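Local coordinates for cytochrome c2 (Rhodobacter sphaeroides, PDB 2CXB), which carries electrons through a covalently bound heme c, donating them to the oxidized bacteriochlorophyll during photosynthesis in purple bacteria and possibly also serving respiration, at residues A[11-16]-A[30-35]; A[37-42]-A[49-54]; A[75-80]-A[105-110]. All coordinates share one frame; numbering follows the deposited sequence.

Following the chain from its N terminus, residues 11-16 leave helix 5-11 and meet 30-35, so interaction 1 closes a loop of 13 residues that contains most of a short antiparallel hairpin (strands 21-22 and 28-30). Interaction 2 then closes a much shorter loop, joining 37-42 to 49-54 across six residues. Interaction 3 spans 24 residues, including helix 83-91, and pairs helix 73-81 with helix 107-120. The three closures follow in series; none nests within or crosses another. Interactions 1 and 2 touch through Phe-12 and Leu-40, whereas interactions 2 and 3 lie on opposite sides of the chain's centre, about 19 Å apart between centres. All three reach heme c.

Interaction 1: residues A[11-16]-A[30-35]; sequences AFNQCQ and AGRNAK. With HEC (heme c), chain C.
Gln-16 lies against Gly-31 at the start of the Cys-Xaa-Xaa-Cys-His heme-attachment motif of the cytochrome c family, whose first cysteine, Cys-15, bonds through SG to heme CAB at 1.8 Å. The Gln-16 side chain can be followed outward. Its CB faces the guanidinium of Arg-32, but NH2 is modelled only 2.9 Å from Gln-16 CB, too short for a sound contact, so the close placement of the guanidinium is doubtful. Next, CG runs over the backbone, 3.5 Å from Gly-31 CA, and the extended chain (chi2 177°) carries CD to the same residue, 3.4 Å from Gly-31 CA. This packing of CG and CD on the glycine carries the contact and does not depend on the arginine.

Gly-31, at phi 106°, has a backbone conformation natural to glycine and presents its CA to Gln-16. Arg-32, as modelled, reaches back to residues 13-16 through a chain bent at chi2 and chi3. There NH2 comes within 3.1 Å of Asn-13 ND2, but both atoms are donors and form no bond.

Deeper in, Phe-12 CE2 packs against Ala-30 CB at 4.1 Å, and Cys-15 CB lies over the rim of one face of the same ring. Ile-113 of helix 107-120 also touches Phe-12 and Cys-15. The backbones are joined by a water that donates to Gln-16 O at 2.6 Å and accepts from Arg-32 N at 3.0 Å.

Interaction 2: residues A[37-42]-A[49-54]; sequences GPNLYG and GTQADF. With HEC (heme c), chain C.
The Phe-54 ring carries Pro-38 on one face: CD stands 3.6 Å from the Phe-54 ring centroid and only 7° from the ring normal, a CH-pi contact centred on the ring. Gly-37 C and heme CAD approach the ring obliquely, and Tyr-57 meets it edge-to-face. With CG anti to the backbone N (chi1 -168°), Phe-54 swings across the proline, whose CB lies 3.6 Å from Phe-54 CG. Pro-38 CD is also 3.8 Å from heme C3D, so the proline bridges the phenyl ring and the porphyrin.

Farther from the heme, Gln-51 packs beside Asn-39, its CG 3.8 Å from Asn-39 O. Two turns shape these partners. Asn-39 OD1 accepts Tyr-41 N in an Asx turn, the donor standing 54° out of the carbonyl plane. Gln-51 begins a type I turn ending at Phe-54, and its side chain, bent at chi2, folds back so that OE1 accepts Asp-53 N at 3.0 Å and, more weakly, Phe-54 N.

The polar link between the segments is made by water. One molecule donates to Gln-51 OE1 at 2.7 Å and accepts from Asn-39 N; a second joins Asn-39 ND2 to Asp-53 OD2, and a third Tyr-41 O to Gln-51 NE2. At the other end of its segment, Gly-49 N gives heme O2A a nearly straight bond of 3.0 Å.

Pro-38 O accepts a hydrogen bond from ND1 of His-19, the predicted axial ligand. This second-shell bond would help fix the imidazole's rotation and probably increases its electron-donating character, the arrangement typical of the histidine side of the heme site in class I cytochromes c.

Interaction 3: residues A[75-80]-A[105-110]; sequences HFVQYV and KKEADA. With HEC (heme c), chain C.
Helix 73-81 meets the start of the C-terminal helix 107-120 beside the heme pocket, where Val-77, Val-80 and Phe-76 gather round Ala-110. The small Ala-110 CB meets two valines, 3.8 Å from Val-77 CG2 and 3.9 Å from Val-80 CG2. Its size is consistent with the close approach of the backbones, with Val-77 CA and Ala-110 CA 5.3 Å apart. The Val-80 branches are divided: CG2, placed between its backbone N and carbonyl carbon, faces the alanine, whereas CG1 rests 4.0 Å above one face of the Phe-76 ring, offset toward the rim.

The CE1 edge of that ring points at Ala-110 O, 3.4 Å from Phe-76 CE1 and near the ring plane, while CZ is 3.7 Å from the heme methyl CMB. Phe-76 thus links its helix to helix 107-120 and to the heme; Ile-113 and Leu-117 of helix 107-120 add further contacts. One turn on, Tyr-79 brings OH within 3.5 Å of heme CHA and touches Met-100, the predicted axial ligand. The C-terminal helix thus packs with a second helix beside the heme, as in class I cytochromes c.

Interaction 1: residues A[11-16]-A[30-35]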
loop_
_atom_site.group_PDB
_atom_site.type_symbol
_atom_site.label_atom_id
_atom_site.label_comp_id
_atom_site.label_asym_id
_atom_site.label_seq_id
_atom_site.Cartn_x
_atom_site.Cartn_y
_atom_site.Cartn_z
ATOM N N ALA A 11 -6.859 -12.355 -2.409
ATOM C CA ALA A 11 -5.616 -11.934 -3.050
ATOM C C ALA A 11 -4.696 -11.196 -2.079
ATOM O O ALA A 11 -3.490 -11.146 -2.315
ATOM C CB ALA A 11 -5.918 -11.065 -4.253
ATOM N N PHE A 12 -5.242 -10.669 -0.978
ATOM C CA PHE A 12 -4.438 -9.966 0.019
ATOM C C PHE A 12 -3.474 -10.906 0.739
ATOM O O PHE A 12 -2.564 -10.475 1.450
ATOM C CB PHE A 12 -5.318 -9.263 1.054
ATOM C CG PHE A 12 -4.549 -8.313 1.947
ATOM C CD1 PHE A 12 -4.115 -7.091 1.463
ATOM C CD2 PHE A 12 -4.241 -8.654 3.251
ATOM C CE1 PHE A 12 -3.384 -6.229 2.261
ATOM C CE2 PHE A 12 -3.512 -7.799 4.052
ATOM C CZ PHE A 12 -3.081 -6.583 3.554
ATOM N N ASN A 13 -3.662 -12.205 0.543
ATOM C CA ASN A 13 -2.806 -13.196 1.176
ATOM C C ASN A 13 -1.343 -13.013 0.783
ATOM O O ASN A 13 -0.445 -13.238 1.587
ATOM C CB ASN A 13 -3.293 -14.600 0.825
ATOM C CG ASN A 13 -2.619 -15.662 1.666
ATOM O OD1 ASN A 13 -2.020 -16.603 1.137
ATOM N ND2 ASN A 13 -2.707 -15.514 2.985
ATOM N N GLN A 14 -1.107 -12.590 -0.452
ATOM C CA GLN A 14 0.239 -12.335 -0.959
ATOM C C GLN A 14 0.881 -11.181 -0.204
ATOM O O GLN A 14 2.064 -11.223 0.128
ATOM C CB GLN A 14 0.188 -11.957 -2.437
ATOM C CG GLN A 14 -0.420 -13.008 -3.337
ATOM C CD GLN A 14 -0.509 -12.501 -4.758
ATOM O OE1 GLN A 14 0.392 -12.717 -5.569
ATOM N NE2 GLN A 14 -1.590 -11.792 -5.061
ATOM N N CYS A 15 0.092 -10.149 0.068
ATOM C CA CYS A 15 0.577 -8.967 0.775
ATOM C C CYS A 15 0.903 -9.258 2.230
ATOM O O CYS A 15 1.743 -8.577 2.830
ATOM C CB CYS A 15 -0.468 -7.849 0.705
ATOM S SG CYS A 15 -1.245 -7.707 -0.901
ATOM N N GLN A 16 0.243 -10.265 2.803
ATOM C CA GLN A 16 0.467 -10.627 4.202
ATOM C C GLN A 16 1.873 -11.115 4.524
ATOM O O GLN A 16 2.247 -11.193 5.694
ATOM C CB GLN A 16 -0.565 -11.653 4.679
ATOM C CG GLN A 16 -1.890 -11.029 5.086
ATOM C CD GLN A 16 -2.932 -12.058 5.495
ATOM O OE1 GLN A 16 -4.082 -12.001 5.060
ATOM N NE2 GLN A 16 -2.537 -13.005 6.340
ATOM N N ALA A 30 -6.257 -8.365 9.512
ATOM C CA ALA A 30 -5.763 -9.318 8.530
ATOM C C ALA A 30 -4.263 -9.431 8.695
ATOM O O ALA A 30 -3.584 -8.478 9.077
ATOM C CB ALA A 30 -6.075 -8.866 7.123
ATOM N N GLY A 31 -3.755 -10.634 8.485
ATOM C CA GLY A 31 -2.326 -10.811 8.572
ATOM C C GLY A 31 -1.915 -11.535 9.825
ATOM O O GLY A 31 -2.740 -11.877 10.668
ATOM N N ARG A 32 -0.617 -11.772 9.920
ATOM C CA ARG A 32 -0.059 -12.462 11.065
ATOM C C ARG A 32 0.790 -11.470 11.850
ATOM O O ARG A 32 0.256 -10.658 12.609
ATOM C CB ARG A 32 0.762 -13.653 10.571
ATOM C CG ARG A 32 -0.000 -14.493 9.560
ATOM C CD ARG A 32 0.829 -14.667 8.302
ATOM N NE ARG A 32 0.110 -14.330 7.077
ATOM C CZ ARG A 32 0.322 -14.932 5.909
ATOM N NH1 ARG A 32 1.221 -15.903 5.814
ATOM N NH2 ARG A 32 -0.358 -14.566 4.830
ATOM N N ASN A 33 2.104 -11.512 11.658
ATOM C CA ASN A 33 2.987 -10.599 12.372
ATOM C C ASN A 33 4.133 -10.079 11.506
ATOM O O ASN A 33 5.250 -9.888 11.990
ATOM C CB ASN A 33 3.550 -11.293 13.617
ATOM N N ALA A 34 3.871 -9.858 10.221
ATOM C CA ALA A 34 4.912 -9.356 9.330
ATOM C C ALA A 34 5.167 -7.880 9.596
ATOM O O ALA A 34 4.222 -7.118 9.796
ATOM C CB ALA A 34 4.508 -9.551 7.882
ATOM N N LYS A 35 6.437 -7.484 9.631
ATOM C CA LYS A 35 6.786 -6.078 9.844
ATOM C C LYS A 35 7.723 -5.498 8.774
ATOM O O LYS A 35 8.261 -4.400 8.941
ATOM C CB LYS A 35 7.400 -5.858 11.230
ATOM C CG LYS A 35 6.457 -5.190 12.237
ATOM C CD LYS A 35 5.442 -6.165 12.811
ATOM C CE LYS A 35 4.017 -5.621 12.738
ATOM N NZ LYS A 35 3.016 -6.649 13.130
HETATM FE FE HEC C . 3.885 -3.359 0.058
HETATM C CHA HEC C . 4.740 -0.196 0.941
HETATM C CHB HEC C . 0.775 -2.275 -0.751
HETATM C CHC HEC C . 3.044 -6.546 -0.918
HETATM C CHD HEC C . 6.857 -4.508 1.235
HETATM N NA HEC C . 2.916 -1.623 0.108
HETATM C C1A HEC C . 3.445 -0.373 0.484
HETATM C C2A HEC C . 2.501 0.730 0.251
HETATM C C3A HEC C . 1.390 0.128 -0.263
HETATM C C4A HEC C . 1.655 -1.317 -0.316
HETATM C CMA HEC C . 0.068 0.832 -0.578
HETATM C CAA HEC C . 2.732 2.194 0.628
HETATM C CBA HEC C . 1.921 2.516 1.882
HETATM C CGA HEC C . 2.357 3.773 2.619
HETATM O O1A HEC C . 2.374 3.723 3.868
HETATM O O2A HEC C . 2.655 4.820 1.999
HETATM N NB HEC C . 2.311 -4.199 -0.706
HETATM C C1B HEC C . 1.069 -3.619 -0.894
HETATM C C2B HEC C . 0.086 -4.602 -1.337
HETATM C C3B HEC C . 0.730 -5.771 -1.484
HETATM C C4B HEC C . 2.105 -5.527 -1.075
HETATM C CMB HEC C . -1.405 -4.370 -1.581
HETATM C CAB HEC C . 0.101 -7.083 -1.969
HETATM C CBB HEC C . -0.246 -7.098 -3.452
HETATM N NC HEC C . 4.766 -5.120 0.088
HETATM C C1C HEC C . 4.277 -6.339 -0.375
HETATM C C2C HEC C . 5.214 -7.420 -0.150
HETATM C C3C HEC C . 6.285 -6.868 0.462
HETATM C C4C HEC C . 6.006 -5.419 0.604
HETATM C CMC HEC C . 4.966 -8.895 -0.423
HETATM C CAC HEC C . 7.465 -7.620 1.073
HETATM C CBC HEC C . 8.411 -8.318 0.110
HETATM N ND HEC C . 5.469 -2.537 0.941
HETATM C C1D HEC C . 6.617 -3.153 1.379
HETATM C C2D HEC C . 7.588 -2.172 1.799
HETATM C C3D HEC C . 7.050 -0.950 1.645
HETATM C C4D HEC C . 5.704 -1.190 1.152
HETATM C CMD HEC C . 8.990 -2.475 2.301
HETATM C CAD HEC C . 7.796 0.386 1.822
HETATM C CBD HEC C . 7.957 0.854 0.375
HETATM C CGD HEC C . 8.923 2.010 0.209
HETATM O O1D HEC C . 9.362 2.218 -0.944
HETATM O O2D HEC C . 9.256 2.703 1.199
HETATM O O HOH W 1 1.308 -10.564 8.006
#

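Interaction 2: residues A[37-42]-A[49-54]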
loop_
_atom_site.group_PDB
_atom_site.type_symbol
_atom_site.label_atom_id
_atom_site.label_comp_id
_atom_site.label_asym_id
_atom_site.label_seq_id
_atom_site.Cartn_x
_atom_site.Cartn_y
_atom_site.Cartn_z
ATOM N N GLY A 37 6.821 -4.545 5.825
ATOM C CA GLY A 37 6.114 -3.416 5.252
ATOM C C GLY A 37 5.276 -2.720 6.303
ATOM O O GLY A 37 5.070 -3.246 7.396
ATOM N N PRO A 38 4.822 -1.491 6.026
ATOM C CA PRO A 38 4.001 -0.771 7.000
ATOM C C PRO A 38 2.590 -1.340 7.198
ATOM O O PRO A 38 2.034 -2.008 6.322
ATOM C CB PRO A 38 4.009 0.661 6.453
ATOM C CG PRO A 38 4.205 0.474 4.978
ATOM C CD PRO A 38 5.249 -0.603 4.933
ATOM N N ASN A 39 2.029 -1.070 8.374
ATOM C CA ASN A 39 0.673 -1.470 8.741
ATOM C C ASN A 39 -0.221 -0.758 7.725
ATOM O O ASN A 39 -0.127 0.465 7.563
ATOM C CB ASN A 39 0.378 -0.964 10.161
ATOM C CG ASN A 39 -1.036 -1.241 10.631
ATOM O OD1 ASN A 39 -1.851 -1.818 9.918
ATOM N ND2 ASN A 39 -1.333 -0.833 11.856
ATOM N N LEU A 40 -1.057 -1.509 7.014
ATOM C CA LEU A 40 -1.929 -0.923 6.009
ATOM C C LEU A 40 -3.260 -0.409 6.541
ATOM O O LEU A 40 -4.084 0.103 5.779
ATOM C CB LEU A 40 -2.122 -1.900 4.851
ATOM C CG LEU A 40 -1.417 -1.683 3.501
ATOM C CD1 LEU A 40 -0.210 -0.744 3.553
ATOM C CD2 LEU A 40 -1.054 -3.057 2.957
ATOM N N TYR A 41 -3.498 -0.542 7.842
ATOM C CA TYR A 41 -4.727 0.016 8.395
ATOM C C TYR A 41 -4.635 1.544 8.270
ATOM O O TYR A 41 -3.654 2.151 8.705
ATOM C CB TYR A 41 -4.886 -0.352 9.869
ATOM C CG TYR A 41 -6.133 0.258 10.471
ATOM C CD1 TYR A 41 -7.383 -0.244 10.150
ATOM C CD2 TYR A 41 -6.061 1.359 11.321
ATOM C CE1 TYR A 41 -8.531 0.331 10.650
ATOM C CE2 TYR A 41 -7.207 1.942 11.826
ATOM C CZ TYR A 41 -8.438 1.419 11.482
ATOM O OH TYR A 41 -9.596 1.982 11.958
ATOM N N GLY A 42 -5.661 2.163 7.693
ATOM C CA GLY A 42 -5.672 3.606 7.524
ATOM C C GLY A 42 -4.950 4.097 6.273
ATOM O O GLY A 42 -4.796 5.310 6.095
ATOM N N GLY A 49 4.116 7.323 2.674
ATOM C CA GLY A 49 5.314 7.324 3.497
ATOM C C GLY A 49 5.243 8.072 4.814
ATOM O O GLY A 49 6.260 8.606 5.258
ATOM N N THR A 50 4.086 8.054 5.474
ATOM C CA THR A 50 3.901 8.766 6.733
ATOM C C THR A 50 3.371 7.952 7.915
ATOM O O THR A 50 3.069 8.518 8.961
ATOM C CB THR A 50 2.992 10.009 6.538
ATOM O OG1 THR A 50 1.697 9.589 6.094
ATOM C CG2 THR A 50 3.594 10.962 5.508
ATOM N N GLN A 51 3.203 6.644 7.746
ATOM C CA GLN A 51 2.761 5.780 8.840
ATOM C C GLN A 51 3.861 5.965 9.882
ATOM O O GLN A 51 5.006 5.574 9.654
ATOM C CB GLN A 51 2.705 4.327 8.367
ATOM C CG GLN A 51 1.614 3.496 9.030
ATOM C CD GLN A 51 1.967 3.058 10.434
ATOM O OE1 GLN A 51 3.133 2.855 10.751
ATOM N NE2 GLN A 51 0.959 2.899 11.285
ATOM N N ALA A 52 3.516 6.553 11.026
ATOM C CA ALA A 52 4.499 6.875 12.058
ATOM C C ALA A 52 5.296 5.748 12.698
ATOM O O ALA A 52 6.365 5.998 13.259
ATOM C CB ALA A 52 3.847 7.719 13.148
ATOM N N ASP A 53 4.810 4.514 12.612
ATOM C CA ASP A 53 5.518 3.402 13.226
ATOM C C ASP A 53 6.538 2.762 12.291
ATOM O O ASP A 53 7.461 2.095 12.754
ATOM C CB ASP A 53 4.522 2.329 13.689
ATOM C CG ASP A 53 3.355 2.901 14.471
ATOM O OD1 ASP A 53 3.493 3.966 15.108
ATOM O OD2 ASP A 53 2.269 2.290 14.454
ATOM N N PHE A 54 6.367 2.939 10.982
ATOM C CA PHE A 54 7.278 2.311 10.037
ATOM C C PHE A 54 8.532 3.134 9.810
ATOM O O PHE A 54 8.473 4.286 9.390
ATOM C CB PHE A 54 6.578 2.037 8.709
ATOM C CG PHE A 54 7.360 1.141 7.787
ATOM C CD1 PHE A 54 7.613 -0.175 8.126
ATOM C CD2 PHE A 54 7.848 1.616 6.578
ATOM C CE1 PHE A 54 8.335 -1.000 7.277
ATOM C CE2 PHE A 54 8.567 0.792 5.732
ATOM C CZ PHE A 54 8.813 -0.517 6.078
HETATM FE FE HEC C . 3.885 -3.359 0.058
HETATM C CHA HEC C . 4.740 -0.196 0.941
HETATM C CHB HEC C . 0.775 -2.275 -0.751
HETATM C CHC HEC C . 3.044 -6.546 -0.918
HETATM C CHD HEC C . 6.857 -4.508 1.235
HETATM N NA HEC C . 2.916 -1.623 0.108
HETATM C C1A HEC C . 3.445 -0.373 0.484
HETATM C C2A HEC C . 2.501 0.730 0.251
HETATM C C3A HEC C . 1.390 0.128 -0.263
HETATM C C4A HEC C . 1.655 -1.317 -0.316
HETATM C CMA HEC C . 0.068 0.832 -0.578
HETATM C CAA HEC C . 2.732 2.194 0.628
HETATM C CBA HEC C . 1.921 2.516 1.882
HETATM C CGA HEC C . 2.357 3.773 2.619
HETATM O O1A HEC C . 2.374 3.723 3.868
HETATM O O2A HEC C . 2.655 4.820 1.999
HETATM N NB HEC C . 2.311 -4.199 -0.706
HETATM C C1B HEC C . 1.069 -3.619 -0.894
HETATM C C2B HEC C . 0.086 -4.602 -1.337
HETATM C C3B HEC C . 0.730 -5.771 -1.484
HETATM C C4B HEC C . 2.105 -5.527 -1.075
HETATM C CMB HEC C . -1.405 -4.370 -1.581
HETATM C CAB HEC C . 0.101 -7.083 -1.969
HETATM C CBB HEC C . -0.246 -7.098 -3.452
HETATM N NC HEC C . 4.766 -5.120 0.088
HETATM C C1C HEC C . 4.277 -6.339 -0.375
HETATM C C2C HEC C . 5.214 -7.420 -0.150
HETATM C C3C HEC C . 6.285 -6.868 0.462
HETATM C C4C HEC C . 6.006 -5.419 0.604
HETATM C CMC HEC C . 4.966 -8.895 -0.423
HETATM C CAC HEC C . 7.465 -7.620 1.073
HETATM C CBC HEC C . 8.411 -8.318 0.110
HETATM N ND HEC C . 5.469 -2.537 0.941
HETATM C C1D HEC C . 6.617 -3.153 1.379
HETATM C C2D HEC C . 7.588 -2.172 1.799
HETATM C C3D HEC C . 7.050 -0.950 1.645
HETATM C C4D HEC C . 5.704 -1.190 1.152
HETATM C CMD HEC C . 8.990 -2.475 2.301
HETATM C CAD HEC C . 7.796 0.386 1.822
HETATM C CBD HEC C . 7.957 0.854 0.375
HETATM C CGD HEC C . 8.923 2.010 0.209
HETATM O O1D HEC C . 9.362 2.218 -0.944
HETATM O O2D HEC C . 9.256 2.703 1.199
HETATM O O HOH W 2 3.848 0.300 10.466
HETATM O O HOH W 3 0.976 0.170 13.423
HETATM O O HOH W 4 -1.971 2.383 10.980
#

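Interaction 3: residues A[75-80]-A[105-110]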
loop_
_atom_site.group_PDB
_atom_site.type_symbol
_atom_site.label_atom_id
_atom_site.label_comp_id
_atom_site.label_asym_id
_atom_site.label_seq_id
_atom_site.Cartn_x
_atom_site.Cartn_y
_atom_site.Cartn_z
ATOM N N HIS A 75 -3.657 5.739 -8.220
ATOM C CA HIS A 75 -2.226 5.617 -7.961
ATOM C C HIS A 75 -1.848 4.273 -7.333
ATOM O O HIS A 75 -0.788 3.716 -7.634
ATOM C CB HIS A 75 -1.735 6.773 -7.080
ATOM C CG HIS A 75 -1.930 8.126 -7.691
ATOM N ND1 HIS A 75 -3.025 8.918 -7.431
ATOM C CD2 HIS A 75 -1.157 8.835 -8.560
ATOM C CE1 HIS A 75 -2.923 10.045 -8.106
ATOM N NE2 HIS A 75 -1.803 10.017 -8.795
ATOM N N PHE A 76 -2.711 3.744 -6.468
ATOM C CA PHE A 76 -2.451 2.463 -5.813
ATOM C C PHE A 76 -2.279 1.361 -6.865
ATOM O O PHE A 76 -1.329 0.585 -6.822
ATOM C CB PHE A 76 -3.605 2.145 -4.851
ATOM C CG PHE A 76 -3.589 0.744 -4.293
ATOM C CD1 PHE A 76 -4.169 -0.296 -5.000
ATOM C CD2 PHE A 76 -3.011 0.474 -3.061
ATOM C CE1 PHE A 76 -4.172 -1.582 -4.490
ATOM C CE2 PHE A 76 -3.011 -0.808 -2.547
ATOM C CZ PHE A 76 -3.593 -1.839 -3.260
ATOM N N VAL A 77 -3.191 1.312 -7.829
ATOM C CA VAL A 77 -3.150 0.306 -8.883
ATOM C C VAL A 77 -1.872 0.373 -9.727
ATOM O O VAL A 77 -1.270 -0.658 -10.040
ATOM C CB VAL A 77 -4.437 0.390 -9.750
ATOM C CG1 VAL A 77 -4.268 -0.329 -11.083
ATOM C CG2 VAL A 77 -5.594 -0.235 -8.982
ATOM N N GLN A 78 -1.433 1.576 -10.083
ATOM C CA GLN A 78 -0.209 1.734 -10.864
ATOM C C GLN A 78 0.991 1.363 -10.014
ATOM O O GLN A 78 1.942 0.745 -10.476
ATOM C CB GLN A 78 -0.042 3.183 -11.315
ATOM C CG GLN A 78 -0.926 3.575 -12.472
ATOM C CD GLN A 78 -1.141 5.067 -12.509
ATOM O OE1 GLN A 78 -0.289 5.837 -12.070
ATOM N NE2 GLN A 78 -2.288 5.487 -13.023
ATOM N N TYR A 79 0.947 1.763 -8.753
ATOM C CA TYR A 79 2.034 1.495 -7.829
ATOM C C TYR A 79 2.344 0.020 -7.565
ATOM O O TYR A 79 3.490 -0.393 -7.737
ATOM C CB TYR A 79 1.771 2.216 -6.500
ATOM C CG TYR A 79 2.710 1.781 -5.399
ATOM C CD1 TYR A 79 4.019 2.246 -5.344
ATOM C CD2 TYR A 79 2.300 0.856 -4.450
ATOM C CE1 TYR A 79 4.891 1.795 -4.378
ATOM C CE2 TYR A 79 3.166 0.401 -3.481
ATOM C CZ TYR A 79 4.460 0.869 -3.447
ATOM O OH TYR A 79 5.313 0.382 -2.481
ATOM N N VAL A 80 1.360 -0.778 -7.138
ATOM C CA VAL A 80 1.620 -2.185 -6.822
ATOM C C VAL A 80 2.082 -3.019 -8.003
ATOM O O VAL A 80 2.661 -4.086 -7.799
ATOM C CB VAL A 80 0.417 -2.905 -6.170
ATOM C CG1 VAL A 80 0.034 -2.214 -4.860
ATOM C CG2 VAL A 80 -0.761 -2.968 -7.142
ATOM N N LYS A 105 1.271 -9.069 -10.280
ATOM C CA LYS A 105 1.210 -9.378 -11.703
ATOM C C LYS A 105 -0.128 -9.211 -12.410
ATOM O O LYS A 105 -0.160 -9.112 -13.636
ATOM C CB LYS A 105 1.747 -10.793 -11.950
ATOM N N LYS A 106 -1.232 -9.174 -11.669
ATOM C CA LYS A 106 -2.531 -9.036 -12.318
ATOM C C LYS A 106 -3.243 -7.738 -11.956
ATOM O O LYS A 106 -3.367 -7.394 -10.779
ATOM C CB LYS A 106 -3.419 -10.243 -11.994
ATOM N N GLU A 107 -3.712 -7.019 -12.974
ATOM C CA GLU A 107 -4.398 -5.754 -12.761
ATOM C C GLU A 107 -5.729 -5.898 -12.040
ATOM O O GLU A 107 -6.062 -5.066 -11.192
ATOM C CB GLU A 107 -4.617 -5.005 -14.076
ATOM C CG GLU A 107 -5.347 -3.685 -13.829
ATOM C CD GLU A 107 -5.342 -2.773 -15.025
ATOM O OE1 GLU A 107 -4.256 -2.246 -15.358
ATOM O OE2 GLU A 107 -6.423 -2.568 -15.615
ATOM N N ALA A 108 -6.493 -6.933 -12.385
ATOM C CA ALA A 108 -7.781 -7.175 -11.744
ATOM C C ALA A 108 -7.603 -7.330 -10.231
ATOM O O ALA A 108 -8.437 -6.875 -9.451
ATOM C CB ALA A 108 -8.434 -8.416 -12.342
ATOM N N ASP A 109 -6.490 -7.931 -9.821
ATOM C CA ASP A 109 -6.165 -8.137 -8.411
ATOM C C ASP A 109 -5.948 -6.815 -7.693
ATOM O O ASP A 109 -6.387 -6.657 -6.555
ATOM C CB ASP A 109 -4.897 -8.977 -8.258
ATOM C CG ASP A 109 -5.148 -10.461 -8.427
ATOM O OD1 ASP A 109 -6.274 -10.849 -8.811
ATOM O OD2 ASP A 109 -4.208 -11.244 -8.165
ATOM N N ALA A 110 -5.256 -5.888 -8.351
ATOM C CA ALA A 110 -4.988 -4.571 -7.785
ATOM C C ALA A 110 -6.290 -3.847 -7.434
ATOM O O ALA A 110 -6.413 -3.239 -6.369
ATOM C CB ALA A 110 -4.171 -3.745 -8.769
HETATM FE FE HEC C . 3.885 -3.359 0.058
HETATM C CHA HEC C . 4.740 -0.196 0.941
HETATM C CHB HEC C . 0.775 -2.275 -0.751
HETATM C CHC HEC C . 3.044 -6.546 -0.918
HETATM C CHD HEC C . 6.857 -4.508 1.235
HETATM N NA HEC C . 2.916 -1.623 0.108
HETATM C C1A HEC C . 3.445 -0.373 0.484
HETATM C C2A HEC C . 2.501 0.730 0.251
HETATM C C3A HEC C . 1.390 0.128 -0.263
HETATM C C4A HEC C . 1.655 -1.317 -0.316
HETATM C CMA HEC C . 0.068 0.832 -0.578
HETATM C CAA HEC C . 2.732 2.194 0.628
HETATM C CBA HEC C . 1.921 2.516 1.882
HETATM C CGA HEC C . 2.357 3.773 2.619
HETATM O O1A HEC C . 2.374 3.723 3.868
HETATM O O2A HEC C . 2.655 4.820 1.999
HETATM N NB HEC C . 2.311 -4.199 -0.706
HETATM C C1B HEC C . 1.069 -3.619 -0.894
HETATM C C2B HEC C . 0.086 -4.602 -1.337
HETATM C C3B HEC C . 0.730 -5.771 -1.484
HETATM C C4B HEC C . 2.105 -5.527 -1.075
HETATM C CMB HEC C . -1.405 -4.370 -1.581
HETATM C CAB HEC C . 0.101 -7.083 -1.969
HETATM C CBB HEC C . -0.246 -7.098 -3.452
HETATM N NC HEC C . 4.766 -5.120 0.088
HETATM C C1C HEC C . 4.277 -6.339 -0.375
HETATM C C2C HEC C . 5.214 -7.420 -0.150
HETATM C C3C HEC C . 6.285 -6.868 0.462
HETATM C C4C HEC C . 6.006 -5.419 0.604
HETATM C CMC HEC C . 4.966 -8.895 -0.423
HETATM C CAC HEC C . 7.465 -7.620 1.073
HETATM C CBC HEC C . 8.411 -8.318 0.110
HETATM N ND HEC C . 5.469 -2.537 0.941
HETATM C C1D HEC C . 6.617 -3.153 1.379
HETATM C C2D HEC C . 7.588 -2.172 1.799
HETATM C C3D HEC C . 7.050 -0.950 1.645
HETATM C C4D HEC C . 5.704 -1.190 1.152
HETATM C CMD HEC C . 8.990 -2.475 2.301
HETATM C CAD HEC C . 7.796 0.386 1.822
HETATM C CBD HEC C . 7.957 0.854 0.375
HETATM C CGD HEC C . 8.923 2.010 0.209
HETATM O O1D HEC C . 9.362 2.218 -0.944
HETATM O O2D HEC C . 9.256 2.703 1.199
#